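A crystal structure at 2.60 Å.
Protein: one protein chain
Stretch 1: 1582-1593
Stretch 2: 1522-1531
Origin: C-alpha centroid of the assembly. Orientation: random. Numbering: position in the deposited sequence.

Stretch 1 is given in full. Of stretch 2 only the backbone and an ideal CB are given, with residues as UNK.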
# COMPACT_ATOMS: atom_id res chain seq x y z
N GLY A 1582 23.15 -19.57 46.51
CA GLY A 1582 22.22 -20.53 47.11
C GLY A 1582 20.72 -20.30 46.88
O GLY A 1582 19.94 -21.26 46.94
N ALA A 1583 20.32 -19.06 46.63
CA ALA A 1583 18.91 -18.75 46.39
C ALA A 1583 18.56 -18.83 44.91
O ALA A 1583 17.40 -18.68 44.52
CB ALA A 1583 18.56 -17.36 46.93
N ALA A 1584 19.59 -19.06 44.10
CA ALA A 1584 19.44 -19.05 42.65
C ALA A 1584 18.69 -20.27 42.09
O ALA A 1584 17.87 -20.12 41.19
CB ALA A 1584 20.80 -18.92 42.00
N PRO A 1585 18.98 -21.48 42.60
CA PRO A 1585 18.27 -22.62 41.99
C PRO A 1585 16.78 -22.66 42.30
O PRO A 1585 16.38 -22.28 43.39
CB PRO A 1585 18.97 -23.85 42.58
CG PRO A 1585 19.85 -23.35 43.64
CD PRO A 1585 20.16 -21.94 43.37
N VAL A 1586 15.98 -23.13 41.33
CA VAL A 1586 14.52 -23.22 41.41
C VAL A 1586 14.02 -24.40 40.56
O VAL A 1586 14.69 -24.78 39.61
CB VAL A 1586 13.85 -21.89 40.96
CG1 VAL A 1586 14.30 -21.49 39.54
CG2 VAL A 1586 12.34 -21.96 41.07
N ILE A 1587 12.89 -25.00 40.91
CA ILE A 1587 12.30 -26.11 40.16
C ILE A 1587 10.90 -25.79 39.62
O ILE A 1587 10.07 -25.25 40.34
CB ILE A 1587 12.14 -27.37 41.02
CG1 ILE A 1587 13.44 -27.74 41.73
CG2 ILE A 1587 11.66 -28.52 40.18
CD1 ILE A 1587 13.22 -28.72 42.89
N TYR A 1588 10.63 -26.14 38.37
CA TYR A 1588 9.27 -26.08 37.84
C TYR A 1588 8.80 -27.50 37.47
O TYR A 1588 9.61 -28.32 37.03
CB TYR A 1588 9.17 -25.15 36.63
CG TYR A 1588 9.07 -23.67 36.96
CD1 TYR A 1588 10.19 -22.95 37.32
CD2 TYR A 1588 7.86 -23.00 36.87
CE1 TYR A 1588 10.12 -21.60 37.59
CE2 TYR A 1588 7.77 -21.65 37.15
CZ TYR A 1588 8.91 -20.96 37.51
OH TYR A 1588 8.85 -19.61 37.80
N GLY A 1589 7.51 -27.78 37.67
CA GLY A 1589 6.95 -29.08 37.33
C GLY A 1589 6.64 -29.94 38.55
O GLY A 1589 6.18 -29.42 39.57
N LEU A 1590 6.89 -31.24 38.44
CA LEU A 1590 6.58 -32.18 39.52
C LEU A 1590 7.82 -32.66 40.27
O LEU A 1590 8.89 -32.81 39.69
CB LEU A 1590 5.82 -33.39 38.95
CG LEU A 1590 4.59 -33.03 38.11
CD1 LEU A 1590 3.80 -34.28 37.74
CD2 LEU A 1590 3.73 -32.03 38.85
N PRO A 1591 7.69 -32.94 41.57
CA PRO A 1591 8.88 -33.45 42.26
C PRO A 1591 9.22 -34.88 41.81
O PRO A 1591 8.34 -35.72 41.60
CB PRO A 1591 8.47 -33.39 43.73
CG PRO A 1591 7.00 -33.55 43.71
CD PRO A 1591 6.52 -32.86 42.47
N ILE A 1592 10.51 -35.14 41.60
CA ILE A 1592 10.92 -36.47 41.18
C ILE A 1592 11.82 -37.11 42.23
O ILE A 1592 12.46 -36.40 43.01
CB ILE A 1592 11.65 -36.43 39.81
CG1 ILE A 1592 13.06 -35.85 39.97
CG2 ILE A 1592 10.84 -35.63 38.81
CD1 ILE A 1592 13.96 -36.10 38.79
N LYS A 1593 11.83 -38.43 42.26
CA LYS A 1593 12.80 -39.18 43.06
C LYS A 1593 13.41 -40.27 42.18
O LYS A 1593 12.74 -40.84 41.31
CB LYS A 1593 12.14 -39.79 44.31
CG LYS A 1593 13.14 -40.37 45.30
CD LYS A 1593 12.52 -40.62 46.65
CE LYS A 1593 11.59 -41.82 46.65
NZ LYS A 1593 10.86 -41.91 47.96
N UNK A 1522 8.41 -31.30 29.15
CA UNK A 1522 9.23 -31.55 30.33
C UNK A 1522 8.32 -31.50 31.56
O UNK A 1522 7.52 -30.57 31.69
CB UNK A 1522 10.37 -30.53 30.44
N UNK A 1523 8.43 -32.53 32.43
CA UNK A 1523 7.65 -32.68 33.66
C UNK A 1523 8.40 -32.21 34.91
O UNK A 1523 7.82 -32.18 36.00
CB UNK A 1523 7.24 -34.14 33.83
N UNK A 1524 9.68 -31.87 34.77
CA UNK A 1524 10.47 -31.35 35.89
C UNK A 1524 11.72 -30.69 35.32
O UNK A 1524 12.56 -31.36 34.75
CB UNK A 1524 10.84 -32.46 36.88
N UNK A 1525 11.83 -29.38 35.49
CA UNK A 1525 13.00 -28.68 34.99
C UNK A 1525 13.56 -27.79 36.07
O UNK A 1525 12.82 -27.07 36.76
CB UNK A 1525 12.66 -27.86 33.74
N UNK A 1526 14.87 -27.85 36.25
CA UNK A 1526 15.53 -27.17 37.34
C UNK A 1526 16.60 -26.21 36.80
O UNK A 1526 17.50 -26.65 36.08
CB UNK A 1526 16.15 -28.19 38.30
N UNK A 1527 16.50 -24.93 37.14
CA UNK A 1527 17.47 -23.94 36.68
C UNK A 1527 17.79 -22.89 37.72
O UNK A 1527 17.34 -22.99 38.85
CB UNK A 1527 16.95 -23.25 35.41
N UNK A 1528 18.58 -21.90 37.33
CA UNK A 1528 18.93 -20.79 38.22
C UNK A 1528 18.27 -19.51 37.80
O UNK A 1528 18.18 -19.23 36.62
CB UNK A 1528 20.45 -20.59 38.27
N UNK A 1529 17.86 -18.71 38.77
CA UNK A 1529 17.14 -17.47 38.51
C UNK A 1529 18.04 -16.35 38.01
O UNK A 1529 17.56 -15.40 37.43
CB UNK A 1529 16.42 -17.01 39.78
N UNK A 1530 19.34 -16.48 38.26
CA UNK A 1530 20.31 -15.49 37.80
C UNK A 1530 21.68 -16.15 37.60
O UNK A 1530 21.78 -17.37 37.68
CB UNK A 1530 20.41 -14.33 38.80
N UNK A 1531 22.72 -15.36 37.35
CA UNK A 1531 24.03 -15.95 37.12
C UNK A 1531 24.63 -16.40 38.44
O UNK A 1531 24.48 -15.74 39.47
CB UNK A 1531 24.96 -14.96 36.42

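Position 1522 has no atom of stretch 1 within 5.5 Å of its CB, so the visible atoms leave the choice wide. It is Cys-1522, which makes no contact here.

At 1523 the carbonyl O accepts a hydrogen bond from Leu-1590 N (2.8 Å), a task any residue could perform. Phi of -98° is somewhat beyond the usual proline range but does not exclude it, and the CB points sideways. The residue is Pro-1523; the nearest side-chain approach to stretch 1 is 5.4 Å, from Pro-1523 CB to Leu-1590 CG.

Position 1524 opens the strand, antiparallel to 1585-1589. Its CB lies 3.7 Å from Ile-1592 CG2 and near the carbonyl of Leu-1590, while Gly-1589 opposite offers no side chain. A flexible apolar chain would suit. Met-1524 bends so that its SD reaches Ile-1587 CG2 at 3.6 Å, and its CG passes 3.1 Å from Leu-1590 O.

Position 1525 pairs with Tyr-1588 through two hydrogen bonds, N to Tyr-1588 O and Tyr-1588 N to the O of 1525, both 2.9 Å. Extended angles (-131/133) and a CB on the face of Val-1586 and Tyr-1588 favour a beta-branched or other apolar residue. Val-1525 sets its CG1 4.0 Å from Tyr-1588 CB.

At 1526 the CB shares a face with Ile-1587, its CG1 4.4 Å away; leucine, isoleucine, valine or methionine could all extend this apolar patch. Leu-1526 brings its CD1 to 3.8 Å from Ile-1587 CG1.

Position 1527 exchanges hydrogen bonds with Val-1586: N to Val-1586 O (3.1 Å) and Val-1586 N to the O of 1527 (2.8 Å). The angles, -143/-175, are open to most residues, and an ideal CB would come no closer than 5.0 Å to Val-1586 O, so stretch 1 does not demand the deposited Gly-1527.

The CB of 1528 stands 3.9 Å from Ala-1584 O and beside Pro-1585, whose nitrogen has no hydrogen to donate. A small or medium side chain, polar or apolar, could fit. Asn-1528 packs its OD1 3.5 Å from Pro-1585 CD without a hydrogen bond there; its ND2 is bonded elsewhere in the structure.

At 1529 the backbone N donates to Ala-1584 O (2.8 Å), and Val-1586 CG1 lies 5.0 Å from the CB, within reach of a branched apolar chain. Leu-1529 closes the gap, CD2 to Val-1586 CG1 at 3.7 Å.

The CB of 1530 has nothing of stretch 1 within 5.5 Å, so only a long side chain could reach the two alanines. Trp-1530 does so obliquely, with CE2 3.8 Å from Ala-1584 CB and CZ2 4.0 Å from Ala-1583 CB.

Position 1531 points away and is unconstrained here; Asp-1531 bonds through OD1 elsewhere in the structure.

Stretch 2, residues 1522-1531: CPMVLGNLWD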
# COMPACT_ATOMS: atom_id res chain seq x y z
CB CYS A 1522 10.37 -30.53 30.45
SG CYS A 1522 11.57 -30.82 31.77
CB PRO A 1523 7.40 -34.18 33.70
CG PRO A 1523 8.61 -34.76 33.11
CD PRO A 1523 9.14 -33.77 32.10
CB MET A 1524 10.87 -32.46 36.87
CG MET A 1524 11.51 -31.99 38.20
SD MET A 1524 13.12 -31.16 38.16
CE MET A 1524 14.10 -32.38 37.31
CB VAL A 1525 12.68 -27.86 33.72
CG1 VAL A 1525 11.50 -26.93 33.96
CG2 VAL A 1525 13.91 -27.08 33.28
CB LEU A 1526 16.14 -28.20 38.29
CG LEU A 1526 16.81 -27.82 39.60
CD1 LEU A 1526 16.86 -29.04 40.55
CD2 LEU A 1526 18.23 -27.30 39.36
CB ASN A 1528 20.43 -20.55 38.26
CG ASN A 1528 21.19 -21.72 38.83
OD1 ASN A 1528 20.91 -22.18 39.95
ND2 ASN A 1528 22.16 -22.23 38.06
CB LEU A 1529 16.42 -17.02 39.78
CG LEU A 1529 15.27 -17.87 40.30
CD1 LEU A 1529 14.92 -17.37 41.68
CD2 LEU A 1529 14.07 -17.81 39.37
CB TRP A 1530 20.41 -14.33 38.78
CG TRP A 1530 20.47 -14.78 40.21
CD1 TRP A 1530 21.55 -15.31 40.85
CD2 TRP A 1530 19.41 -14.73 41.17
NE1 TRP A 1530 21.22 -15.59 42.16
CE2 TRP A 1530 19.91 -15.25 42.38
CE3 TRP A 1530 18.08 -14.29 41.13
CZ2 TRP A 1530 19.14 -15.34 43.53
CZ3 TRP A 1530 17.32 -14.39 42.27
CH2 TRP A 1530 17.85 -14.91 43.45
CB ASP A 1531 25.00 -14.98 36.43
CG ASP A 1531 24.46 -14.41 35.13
OD1 ASP A 1531 23.58 -15.03 34.50
OD2 ASP A 1531 24.94 -13.32 34.73
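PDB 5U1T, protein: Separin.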